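Local coordinates for protein PrgZ (Enterococcus faecalis, PDB 4FAJ) that binds peptide pheromone outside the cell as a membrane-anchored receptor of the bacterial solute-binding protein 5 family, and probably serves peptide import, at residues A[259-264]-A[556-561]; A[353-358]-A[423-428]; A[335-340]-A[402-407]; A[144-149]-A[181-186]. One frame throughout, in Å; residues are numbered along the deposited sequence.

Contact 1: residues A[259-264]-A[556-561]. With ZN (zinc ion), chain E.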
# COMPACT_ATOMS: atom_id res chain seq x y z
N LYS A 259 -2.32 -1.29 -28.11
CA LYS A 259 -3.20 -0.87 -29.19
C LYS A 259 -4.58 -1.54 -29.14
O LYS A 259 -5.51 -1.07 -29.78
CB LYS A 259 -2.54 -1.11 -30.56
CG LYS A 259 -1.38 -0.17 -30.83
CD LYS A 259 -1.31 0.23 -32.30
CE LYS A 259 -0.35 1.40 -32.53
NZ LYS A 259 1.08 0.98 -32.48
N GLU A 260 -4.71 -2.61 -28.34
CA GLU A 260 -6.00 -3.29 -28.15
C GLU A 260 -6.81 -2.73 -26.96
O GLU A 260 -7.91 -3.21 -26.68
CB GLU A 260 -5.78 -4.79 -27.95
CG GLU A 260 -5.27 -5.52 -29.18
CD GLU A 260 -6.30 -5.56 -30.31
OE1 GLU A 260 -7.51 -5.76 -30.04
OE2 GLU A 260 -5.88 -5.42 -31.48
N TYR A 261 -6.25 -1.74 -26.27
CA TYR A 261 -6.93 -1.09 -25.15
C TYR A 261 -8.15 -0.31 -25.63
O TYR A 261 -8.07 0.40 -26.64
CB TYR A 261 -5.95 -0.17 -24.43
CG TYR A 261 -6.54 0.63 -23.29
CD1 TYR A 261 -7.24 0.00 -22.27
CD2 TYR A 261 -6.37 2.01 -23.23
CE1 TYR A 261 -7.78 0.75 -21.21
CE2 TYR A 261 -6.90 2.76 -22.19
CZ TYR A 261 -7.60 2.13 -21.19
OH TYR A 261 -8.13 2.88 -20.16
N TRP A 262 -9.28 -0.42 -24.92
CA TRP A 262 -10.53 0.17 -25.41
C TRP A 262 -10.41 1.68 -25.57
O TRP A 262 -11.02 2.24 -26.47
CB TRP A 262 -11.74 -0.20 -24.53
CG TRP A 262 -11.76 0.47 -23.19
CD1 TRP A 262 -11.29 -0.04 -22.02
CD2 TRP A 262 -12.27 1.77 -22.89
NE1 TRP A 262 -11.47 0.85 -21.01
CE2 TRP A 262 -12.06 1.98 -21.51
CE3 TRP A 262 -12.85 2.79 -23.64
CZ2 TRP A 262 -12.43 3.17 -20.86
CZ3 TRP A 262 -13.23 3.97 -23.00
CH2 TRP A 262 -13.03 4.14 -21.63
N ASP A 263 -9.64 2.32 -24.70
CA ASP A 263 -9.46 3.77 -24.74
C ASP A 263 -8.07 4.17 -25.24
O ASP A 263 -7.52 5.19 -24.82
CB ASP A 263 -9.71 4.34 -23.35
CG ASP A 263 -10.20 5.77 -23.39
OD1 ASP A 263 -10.55 6.29 -24.46
OD2 ASP A 263 -10.23 6.38 -22.30
N GLN A 264 -7.51 3.38 -26.16
CA GLN A 264 -6.19 3.66 -26.72
C GLN A 264 -6.07 5.07 -27.34
O GLN A 264 -4.98 5.65 -27.36
CB GLN A 264 -5.79 2.59 -27.75
CG GLN A 264 -6.61 2.58 -29.04
CD GLN A 264 -6.19 3.65 -30.04
OE1 GLN A 264 -5.01 4.02 -30.12
NE2 GLN A 264 -7.15 4.16 -30.82
N ASP A 556 -0.71 7.23 -12.41
CA ASP A 556 -1.45 6.82 -13.60
C ASP A 556 -0.87 7.57 -14.80
O ASP A 556 -0.99 8.80 -14.92
CB ASP A 556 -2.94 7.13 -13.44
CG ASP A 556 -3.78 6.59 -14.59
OD1 ASP A 556 -3.20 6.03 -15.55
OD2 ASP A 556 -5.02 6.69 -14.53
N TYR A 557 -0.22 6.82 -15.67
CA TYR A 557 0.46 7.37 -16.84
C TYR A 557 -0.40 7.34 -18.12
O TYR A 557 0.09 7.69 -19.20
CB TYR A 557 1.74 6.58 -17.09
CG TYR A 557 2.66 6.52 -15.89
CD1 TYR A 557 3.22 7.66 -15.36
CD2 TYR A 557 2.98 5.29 -15.30
CE1 TYR A 557 4.08 7.60 -14.26
CE2 TYR A 557 3.83 5.23 -14.22
CZ TYR A 557 4.39 6.38 -13.70
OH TYR A 557 5.24 6.32 -12.62
N LYS A 558 -1.66 6.93 -17.99
CA LYS A 558 -2.53 6.72 -19.15
C LYS A 558 -2.49 7.89 -20.15
O LYS A 558 -2.35 7.68 -21.34
CB LYS A 558 -3.98 6.48 -18.70
CG LYS A 558 -4.99 6.42 -19.86
CD LYS A 558 -6.38 6.00 -19.36
CE LYS A 558 -7.43 6.22 -20.42
NZ LYS A 558 -8.80 5.95 -19.91
N LYS A 559 -2.65 9.11 -19.64
CA LYS A 559 -2.77 10.29 -20.49
C LYS A 559 -1.47 11.10 -20.53
O LYS A 559 -1.45 12.23 -21.04
CB LYS A 559 -3.94 11.16 -20.04
CG LYS A 559 -5.31 10.51 -20.25
CD LYS A 559 -6.44 11.50 -19.91
CE LYS A 559 -7.80 10.81 -19.69
NZ LYS A 559 -8.71 10.91 -20.87
N MET A 560 -0.38 10.51 -20.04
CA MET A 560 0.94 11.14 -20.06
C MET A 560 1.35 11.53 -21.48
O MET A 560 1.06 10.80 -22.42
CB MET A 560 1.98 10.17 -19.47
CG MET A 560 3.42 10.65 -19.45
SD MET A 560 4.49 9.40 -18.69
CE MET A 560 6.07 10.23 -18.78
N ARG A 561 2.02 12.67 -21.62
CA ARG A 561 2.61 13.07 -22.90
C ARG A 561 3.87 13.92 -22.70
O ARG A 561 4.08 14.48 -21.64
CB ARG A 561 1.60 13.81 -23.77
CG ARG A 561 1.25 15.20 -23.27
CD ARG A 561 0.20 15.86 -24.16
NE ARG A 561 0.14 17.30 -23.93
CZ ARG A 561 -0.59 17.90 -23.00
NH1 ARG A 561 -1.37 17.21 -22.19
NH2 ARG A 561 -0.55 19.22 -22.87
ZN ZN E . -10.87 8.39 -22.47

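Contact 2: residues A[353-358]-A[423-428]. With ZN (zinc ion), chain G.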
# COMPACT_ATOMS: atom_id res chain seq x y z
N LYS A 353 12.55 16.61 10.06
CA LYS A 353 13.24 17.88 9.77
C LYS A 353 14.64 17.69 9.19
O LYS A 353 15.04 18.38 8.24
CB LYS A 353 13.34 18.74 11.03
CG LYS A 353 12.02 19.36 11.49
CD LYS A 353 12.13 20.03 12.87
CE LYS A 353 13.24 21.07 12.94
NZ LYS A 353 13.22 21.99 11.76
N LYS A 354 15.39 16.75 9.75
CA LYS A 354 16.81 16.61 9.46
C LYS A 354 17.06 15.48 8.47
O LYS A 354 17.68 15.70 7.44
CB LYS A 354 17.59 16.35 10.75
CG LYS A 354 17.28 17.34 11.85
CD LYS A 354 17.89 16.93 13.19
CE LYS A 354 17.43 17.85 14.32
NZ LYS A 354 17.72 17.31 15.69
N LEU A 355 16.54 14.30 8.77
CA LEU A 355 16.78 13.13 7.94
C LEU A 355 16.00 13.16 6.63
O LEU A 355 16.59 12.97 5.57
CB LEU A 355 16.47 11.86 8.73
CG LEU A 355 16.91 10.54 8.10
CD1 LEU A 355 17.01 9.46 9.16
CD2 LEU A 355 15.96 10.10 7.00
N LEU A 356 14.70 13.41 6.68
CA LEU A 356 13.87 13.40 5.48
C LEU A 356 13.87 14.74 4.77
O LEU A 356 14.18 14.80 3.58
CB LEU A 356 12.45 12.98 5.81
CG LEU A 356 12.36 11.59 6.42
CD1 LEU A 356 10.93 11.32 6.82
CD2 LEU A 356 12.88 10.54 5.46
N ASP A 357 13.46 15.79 5.48
CA ASP A 357 13.58 17.17 5.03
C ASP A 357 12.97 17.41 3.63
O ASP A 357 13.53 18.12 2.80
CB ASP A 357 15.06 17.58 5.03
CG ASP A 357 15.25 19.08 5.03
OD1 ASP A 357 14.25 19.82 5.17
OD2 ASP A 357 16.42 19.52 4.89
N ASN A 358 11.81 16.82 3.39
CA ASN A 358 11.24 16.78 2.05
C ASN A 358 9.72 16.81 2.02
O ASN A 358 9.11 16.28 1.10
CB ASN A 358 11.72 15.51 1.35
CG ASN A 358 11.20 14.25 2.01
OD1 ASN A 358 10.51 14.31 3.04
ND2 ASN A 358 11.53 13.10 1.44
N GLU A 423 16.10 4.25 3.65
CA GLU A 423 15.51 3.27 4.56
C GLU A 423 16.57 2.82 5.58
O GLU A 423 16.31 2.78 6.78
CB GLU A 423 14.89 2.10 3.79
CG GLU A 423 13.63 2.50 2.99
CD GLU A 423 13.91 3.35 1.74
OE1 GLU A 423 14.96 3.16 1.11
OE2 GLU A 423 13.07 4.22 1.39
N LYS A 424 17.78 2.53 5.09
CA LYS A 424 18.90 2.23 5.97
C LYS A 424 19.22 3.38 6.92
O LYS A 424 19.46 3.17 8.11
CB LYS A 424 20.14 1.86 5.14
CG LYS A 424 21.36 1.51 5.96
CD LYS A 424 22.50 1.02 5.09
CE LYS A 424 23.78 0.88 5.89
NZ LYS A 424 24.51 2.18 5.95
N LYS A 425 19.24 4.61 6.40
CA LYS A 425 19.54 5.78 7.22
C LYS A 425 18.46 6.04 8.29
O LYS A 425 18.79 6.45 9.40
CB LYS A 425 19.69 7.02 6.35
CG LYS A 425 20.20 8.24 7.10
CD LYS A 425 20.08 9.48 6.25
CE LYS A 425 21.08 9.48 5.11
NZ LYS A 425 22.35 10.14 5.53
N ALA A 426 17.20 5.79 7.95
CA ALA A 426 16.10 5.91 8.91
C ALA A 426 16.24 4.86 10.01
O ALA A 426 16.04 5.15 11.18
CB ALA A 426 14.74 5.80 8.22
N GLY A 427 16.58 3.64 9.61
CA GLY A 427 16.85 2.57 10.56
C GLY A 427 17.97 2.90 11.53
O GLY A 427 17.86 2.61 12.72
N GLU A 428 19.03 3.53 11.04
CA GLU A 428 20.16 3.94 11.90
C GLU A 428 19.80 5.09 12.83
O GLU A 428 20.29 5.17 13.97
CB GLU A 428 21.38 4.31 11.05
CG GLU A 428 21.99 3.10 10.36
CD GLU A 428 22.89 3.43 9.18
OE1 GLU A 428 22.90 4.59 8.69
OE2 GLU A 428 23.59 2.50 8.71
ZN ZN G . 14.51 21.91 5.77

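Contact 3: residues A[335-340]-A[402-407]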
# COMPACT_ATOMS: atom_id res chain seq x y z
N ASN A 335 6.21 -7.39 26.32
CA ASN A 335 6.03 -6.51 27.47
C ASN A 335 5.51 -5.12 27.05
O ASN A 335 6.17 -4.40 26.29
CB ASN A 335 7.34 -6.43 28.27
CG ASN A 335 7.22 -5.66 29.57
OD1 ASN A 335 7.15 -4.44 29.57
ND2 ASN A 335 7.22 -6.38 30.70
N LYS A 336 4.34 -4.74 27.56
CA LYS A 336 3.71 -3.47 27.17
C LYS A 336 4.58 -2.25 27.50
O LYS A 336 4.62 -1.30 26.73
CB LYS A 336 2.32 -3.32 27.81
CG LYS A 336 1.47 -2.23 27.17
CD LYS A 336 0.06 -2.13 27.79
CE LYS A 336 -0.84 -3.24 27.26
NZ LYS A 336 -2.25 -3.12 27.73
N ASN A 337 5.27 -2.27 28.64
CA ASN A 337 6.16 -1.15 29.00
C ASN A 337 7.34 -0.95 28.04
O ASN A 337 7.75 0.18 27.78
CB ASN A 337 6.65 -1.28 30.45
CG ASN A 337 5.52 -1.12 31.47
OD1 ASN A 337 4.70 -0.20 31.38
ND2 ASN A 337 5.48 -2.01 32.45
N VAL A 338 7.88 -2.05 27.52
CA VAL A 338 8.94 -1.97 26.51
C VAL A 338 8.38 -1.25 25.28
O VAL A 338 9.00 -0.31 24.79
CB VAL A 338 9.48 -3.37 26.11
CG1 VAL A 338 10.40 -3.27 24.90
CG2 VAL A 338 10.19 -4.02 27.29
N ARG A 339 7.21 -1.67 24.82
CA ARG A 339 6.60 -1.07 23.62
C ARG A 339 6.36 0.44 23.82
O ARG A 339 6.67 1.24 22.95
CB ARG A 339 5.30 -1.79 23.24
CG ARG A 339 5.49 -3.27 22.87
CD ARG A 339 4.30 -3.83 22.13
NE ARG A 339 3.06 -3.70 22.90
CZ ARG A 339 2.61 -4.60 23.78
NH1 ARG A 339 3.29 -5.72 24.03
NH2 ARG A 339 1.48 -4.37 24.43
N LYS A 340 5.85 0.81 24.98
CA LYS A 340 5.62 2.23 25.29
C LYS A 340 6.92 3.00 25.39
O LYS A 340 6.98 4.15 24.95
CB LYS A 340 4.79 2.37 26.57
CG LYS A 340 3.38 1.86 26.41
CD LYS A 340 2.59 1.97 27.72
CE LYS A 340 1.13 1.60 27.50
NZ LYS A 340 0.40 1.53 28.80
N LYS A 402 12.38 -3.23 32.94
CA LYS A 402 13.53 -4.00 33.43
C LYS A 402 13.17 -4.81 34.67
O LYS A 402 13.65 -5.94 34.84
CB LYS A 402 14.69 -3.09 33.77
CG LYS A 402 15.49 -2.58 32.60
CD LYS A 402 16.77 -1.97 33.15
CE LYS A 402 17.18 -0.71 32.44
NZ LYS A 402 18.09 0.09 33.31
N LYS A 403 12.33 -4.25 35.53
CA LYS A 403 11.88 -4.94 36.74
C LYS A 403 11.02 -6.17 36.44
O LYS A 403 10.87 -7.05 37.30
CB LYS A 403 11.10 -4.00 37.66
CG LYS A 403 11.85 -2.75 38.10
CD LYS A 403 11.24 -2.16 39.38
CE LYS A 403 11.32 -0.63 39.42
NZ LYS A 403 12.63 -0.09 38.98
N GLU A 404 10.44 -6.23 35.24
CA GLU A 404 9.51 -7.29 34.85
C GLU A 404 10.13 -8.37 33.96
O GLU A 404 9.50 -9.39 33.74
CB GLU A 404 8.30 -6.68 34.13
CG GLU A 404 7.50 -5.69 34.97
CD GLU A 404 6.47 -4.90 34.17
OE1 GLU A 404 6.63 -4.73 32.94
OE2 GLU A 404 5.49 -4.44 34.79
N ILE A 405 11.34 -8.15 33.44
CA ILE A 405 11.96 -9.13 32.53
C ILE A 405 13.39 -9.54 32.92
O ILE A 405 14.04 -8.88 33.74
CB ILE A 405 11.96 -8.62 31.06
CG1 ILE A 405 13.02 -7.52 30.85
CG2 ILE A 405 10.57 -8.12 30.66
CD1 ILE A 405 14.37 -8.05 30.38
N ASP A 406 13.87 -10.63 32.32
CA ASP A 406 15.23 -11.14 32.54
C ASP A 406 16.19 -10.58 31.49
O ASP A 406 16.20 -11.03 30.35
CB ASP A 406 15.24 -12.67 32.51
CG ASP A 406 16.62 -13.27 32.79
OD1 ASP A 406 17.65 -12.59 32.58
OD2 ASP A 406 16.67 -14.44 33.22
N LEU A 407 17.02 -9.62 31.89
CA LEU A 407 17.98 -8.98 30.99
C LEU A 407 19.20 -9.86 30.67
O LEU A 407 19.90 -9.61 29.69
CB LEU A 407 18.45 -7.63 31.56
CG LEU A 407 17.44 -6.48 31.66
CD1 LEU A 407 16.84 -6.12 30.30
CD2 LEU A 407 16.34 -6.78 32.66
O HOH W 1 3.47 -2.79 34.55

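Contact 4: residues A[144-149]-A[181-186]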
# COMPACT_ATOMS: atom_id res chain seq x y z
N ALA A 144 -14.85 -15.28 -11.59
CA ALA A 144 -13.76 -16.23 -11.34
C ALA A 144 -12.54 -15.59 -10.66
O ALA A 144 -11.90 -16.23 -9.82
CB ALA A 144 -13.33 -16.92 -12.64
N ALA A 145 -12.21 -14.34 -11.02
CA ALA A 145 -11.09 -13.62 -10.44
C ALA A 145 -11.28 -13.41 -8.96
O ALA A 145 -10.36 -13.64 -8.16
CB ALA A 145 -10.89 -12.24 -11.16
N TRP A 146 -12.48 -12.97 -8.57
CA TRP A 146 -12.77 -12.68 -7.18
C TRP A 146 -12.93 -13.95 -6.34
O TRP A 146 -12.52 -13.98 -5.17
CB TRP A 146 -14.03 -11.81 -7.06
CG TRP A 146 -13.91 -10.48 -7.76
CD1 TRP A 146 -12.78 -9.92 -8.31
CD2 TRP A 146 -14.96 -9.53 -7.97
NE1 TRP A 146 -13.08 -8.70 -8.86
CE2 TRP A 146 -14.40 -8.43 -8.65
CE3 TRP A 146 -16.31 -9.50 -7.63
CZ2 TRP A 146 -15.16 -7.32 -9.02
CZ3 TRP A 146 -17.06 -8.38 -8.00
CH2 TRP A 146 -16.48 -7.31 -8.68
N GLN A 147 -13.52 -14.98 -6.91
CA GLN A 147 -13.56 -16.29 -6.25
C GLN A 147 -12.14 -16.75 -5.93
O GLN A 147 -11.87 -17.32 -4.86
CB GLN A 147 -14.29 -17.32 -7.12
CG GLN A 147 -15.81 -17.24 -7.02
CD GLN A 147 -16.54 -18.31 -7.81
OE1 GLN A 147 -17.75 -18.20 -8.05
NE2 GLN A 147 -15.83 -19.36 -8.20
N ARG A 148 -11.22 -16.48 -6.85
CA ARG A 148 -9.83 -16.88 -6.71
C ARG A 148 -9.13 -16.14 -5.56
O ARG A 148 -8.29 -16.72 -4.87
CB ARG A 148 -9.15 -16.62 -8.05
CG ARG A 148 -7.72 -16.99 -8.17
CD ARG A 148 -7.29 -16.73 -9.59
NE ARG A 148 -5.86 -16.86 -9.73
CZ ARG A 148 -5.00 -15.85 -9.81
NH1 ARG A 148 -5.41 -14.58 -9.81
NH2 ARG A 148 -3.72 -16.13 -9.94
N VAL A 149 -9.47 -14.87 -5.34
CA VAL A 149 -8.89 -14.10 -4.23
C VAL A 149 -9.33 -14.65 -2.87
O VAL A 149 -8.51 -14.78 -1.96
CB VAL A 149 -9.23 -12.59 -4.31
CG1 VAL A 149 -8.68 -11.85 -3.10
CG2 VAL A 149 -8.68 -11.99 -5.59
N LEU A 181 -19.58 -17.11 -2.90
CA LEU A 181 -19.33 -15.65 -2.90
C LEU A 181 -20.48 -14.96 -3.66
O LEU A 181 -20.83 -15.37 -4.76
CB LEU A 181 -17.98 -15.32 -3.54
CG LEU A 181 -17.47 -13.88 -3.38
CD1 LEU A 181 -17.15 -13.55 -1.93
CD2 LEU A 181 -16.25 -13.64 -4.26
N ALA A 182 -21.09 -13.95 -3.04
CA ALA A 182 -22.31 -13.35 -3.58
C ALA A 182 -21.99 -12.38 -4.72
O ALA A 182 -22.24 -11.18 -4.62
CB ALA A 182 -23.12 -12.66 -2.48
N VAL A 183 -21.40 -12.93 -5.78
CA VAL A 183 -21.12 -12.23 -7.01
C VAL A 183 -21.55 -13.14 -8.15
O VAL A 183 -21.21 -14.32 -8.15
CB VAL A 183 -19.62 -11.92 -7.14
CG1 VAL A 183 -19.34 -11.22 -8.47
CG2 VAL A 183 -19.13 -11.09 -5.95
N LYS A 184 -22.31 -12.61 -9.11
CA LYS A 184 -22.73 -13.41 -10.26
C LYS A 184 -22.79 -12.60 -11.56
O LYS A 184 -23.02 -11.39 -11.54
CB LYS A 184 -24.09 -14.06 -9.99
CG LYS A 184 -25.29 -13.13 -10.10
CD LYS A 184 -26.59 -13.85 -9.77
CE LYS A 184 -27.79 -12.92 -9.91
NZ LYS A 184 -29.08 -13.65 -9.76
N SER A 185 -22.60 -13.30 -12.67
CA SER A 185 -22.82 -12.74 -14.00
C SER A 185 -24.28 -12.92 -14.41
O SER A 185 -24.92 -13.90 -14.03
CB SER A 185 -21.92 -13.41 -15.04
OG SER A 185 -22.06 -14.82 -14.99
N ILE A 186 -24.79 -11.96 -15.17
CA ILE A 186 -26.06 -12.07 -15.86
C ILE A 186 -25.72 -11.78 -17.32
O ILE A 186 -25.43 -10.65 -17.68
CB ILE A 186 -27.10 -11.06 -15.33
CG1 ILE A 186 -27.28 -11.21 -13.82
CG2 ILE A 186 -28.44 -11.25 -16.02
CD1 ILE A 186 -27.98 -10.05 -13.16

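Contact 1: residues A[259-264]-A[556-561]
Lys-558 reaches across to the loop 259-264 at full stretch and meets Tyr-261 and Asp-263 at about a right angle to each. Its CG stands anti to the backbone N (chi1 173°) and every later torsion is also extended, which carries NZ to Tyr-261 OH and Asp-263 OD2. Lys-558 NZ gives a hydrogen bond to Tyr-261 OH at 3.2 Å and, as part of a salt bridge, one to Asp-263 OD2 at 2.8 Å. The ammonium lies on the anti side of that oxygen, 17° out of the carboxylate plane. Lys-558 CE sits at the edge of the tyrosine ring, 3.9 Å from Tyr-261 CE2, so the ring is met in its plane. Behind the lysine, an Asx turn, with Lys-558 N bonded to Asp-556 OD1, starts the loop between strands 555-556 and 561-562. Tyr-261 OH is also hydrogen-bonded to Glu-92, and Asp-263 OD1 pairs with Lys-265. The same Asp-263 OD2 binds a zinc ion at 2.1 Å, and Asp-266 is the second protein ligand. Lys-558 is thus a second-shell group, consistent with a part in orienting Asp-263; zinc and ammonium would both be expected to favour the ionised form of the Asp-263 carboxylate.

Contact 2: residues A[353-358]-A[423-428]
Helix 348-356 ends here against the early turns of helix 421-437, in a helix-helix contact beside the peptide-binding site of the receptor. Leu-355, in the last turn of the first helix, carries it. With CG anti to its own backbone N (chi1 -169°), Leu-355 lays its CD1 methyl on the backbone of the second helix, 3.5 Å from Lys-425 O and 3.7 Å from Ala-426 CA. Ala-426 CB is more distant, at 4.4 Å from Leu-355 CD1, so the methyl rests chiefly on main-chain atoms. The small Ala-426 is consistent with the close approach of the backbones: the CA atoms of Leu-355 and Ala-426 are 7.3 Å apart. On the outer side, Lys-425 runs past the leucine in the opposite direction, its CD 3.8 Å from Leu-355 CG. The lysine's aliphatic part thus flanks the leucine, and its chain then bends at chi3 and chi4, with NZ hydrogen-bonded to a glycerol, probably from the crystallisation liquor. Phe-422 and Phe-429 of helix 421-437 also touch Leu-355. No hydrogen bond joins the two segments.

Just past the helix end, Asp-357 turns to positive phi (53°) and binds a zinc ion through OD1 at 2.2 Å; that oxygen also accepts a hydrogen bond from Lys-306. On the peptide side, Glu-423 OE2 is hydrogen-bonded to the backbone of the bound peptide, while Leu-356 and Ala-426 each pack on an aromatic side chain of the peptide. The two helices thus form part of the wall of the peptide site, consistent with an OppA-like solute-binding protein of family 5.

Contact 3: residues A[335-340]-A[402-407]
Asn-335 holds its CG anti to the backbone N (chi1 -174°), whereas Asn-337 and Glu-404 turn theirs anti to the carbonyl carbon (chi1 -67° and -61°); these settings bring two amide nitrogens onto one carboxylate oxygen. Glu-404, extended beyond CG, crosses both asparagines at about a right angle. Glu-404 OE1 accepts from Asn-335 ND2 at 2.8 Å, on the anti side, and from Asn-337 ND2 at 3.0 Å, on the syn side. The two donors stand well out of the carboxylate plane, on opposite faces of it, while the oxygen lies close to each amide plane. Asn-335 is the N-cap of helix 336-345: its OD1 accepts from Val-338 N at 3.2 Å on an in-plane lone pair. The cap residue's amide therefore works at both ends, its oxygen on the helix start and its nitrogen on Glu-404, just beyond helix 391-402. Beside it, the CG2 methyl of Ile-405 touches Asn-335 ND2 at 3.8 Å. A water bridges Asn-337 ND2 and Glu-404 OE2, accepting from the amide and donating to the carboxylate oxygen. Helix 391-402 continues the interface, with Tyr-397 and Lys-400 against Asn-337 and Ala-401 against Val-338.

Contact 4: residues A[144-149]-A[181-186]
Trp-146 and Val-183 make the close part of this helix-to-strand contact, crossing at about a right angle. Both valine methyls bear on the six-membered part of the indole: CG1 and CG2 of Val-183 each lie 3.6 Å from Trp-146 CE3, CG2 at the ring edge and in its plane, CG1 obliquely. The tryptophan's CG is anti to its carbonyl carbon (chi1 -60°) and thereby places the six-membered ring against Val-183. Its ring is fixed from other sides too, by edge-to-face contacts with Tyr-211 and Phe-162 and by a hydrogen bond from NE1 to Tyr-211 O. The packing is looser at Leu-181, just before the strand. There Leu-181 CD2 rests on the helix backbone, 3.9 Å from Trp-146 O and 4.0 Å from Gln-147 N, and meets Trp-146 CB at 4.0 Å. Gln-147 flanks this side and is partly exposed, while the solvent-exposed Lys-184 points away from the helix. The inverse gamma turn centred on Ala-182 separates Leu-181 from Val-183, yet both point toward the helix. Helix 139-150 thus packs on one face of a four-stranded antiparallel sheet, over its outermost strand 183-186, with Trp-146 also touching Ile-193 of strand 190-194: a two-layer alpha-beta arrangement.

From the N terminus, contact 4 comes first and closes a short loop, tying helix 139-150 to an outer strand of the antiparallel sheet before any other contact opens. Contact 1 then opens at 259-264 and closes only at 556-561, joining the loop between strands 252-257 and 271-276 to that between strands 555-556 and 561-562; the long stretch between encloses contacts 2 and 3. Those two cross, their segments alternating along the chain: contact 3 links helix 336-345 to the chain just after helix 391-402, contact 2 helix 348-356 to helix 421-437. Contacts 1 and 3 lie on opposite sides of the chain's centre, their centres about 55 Å apart, and no two contacts touch.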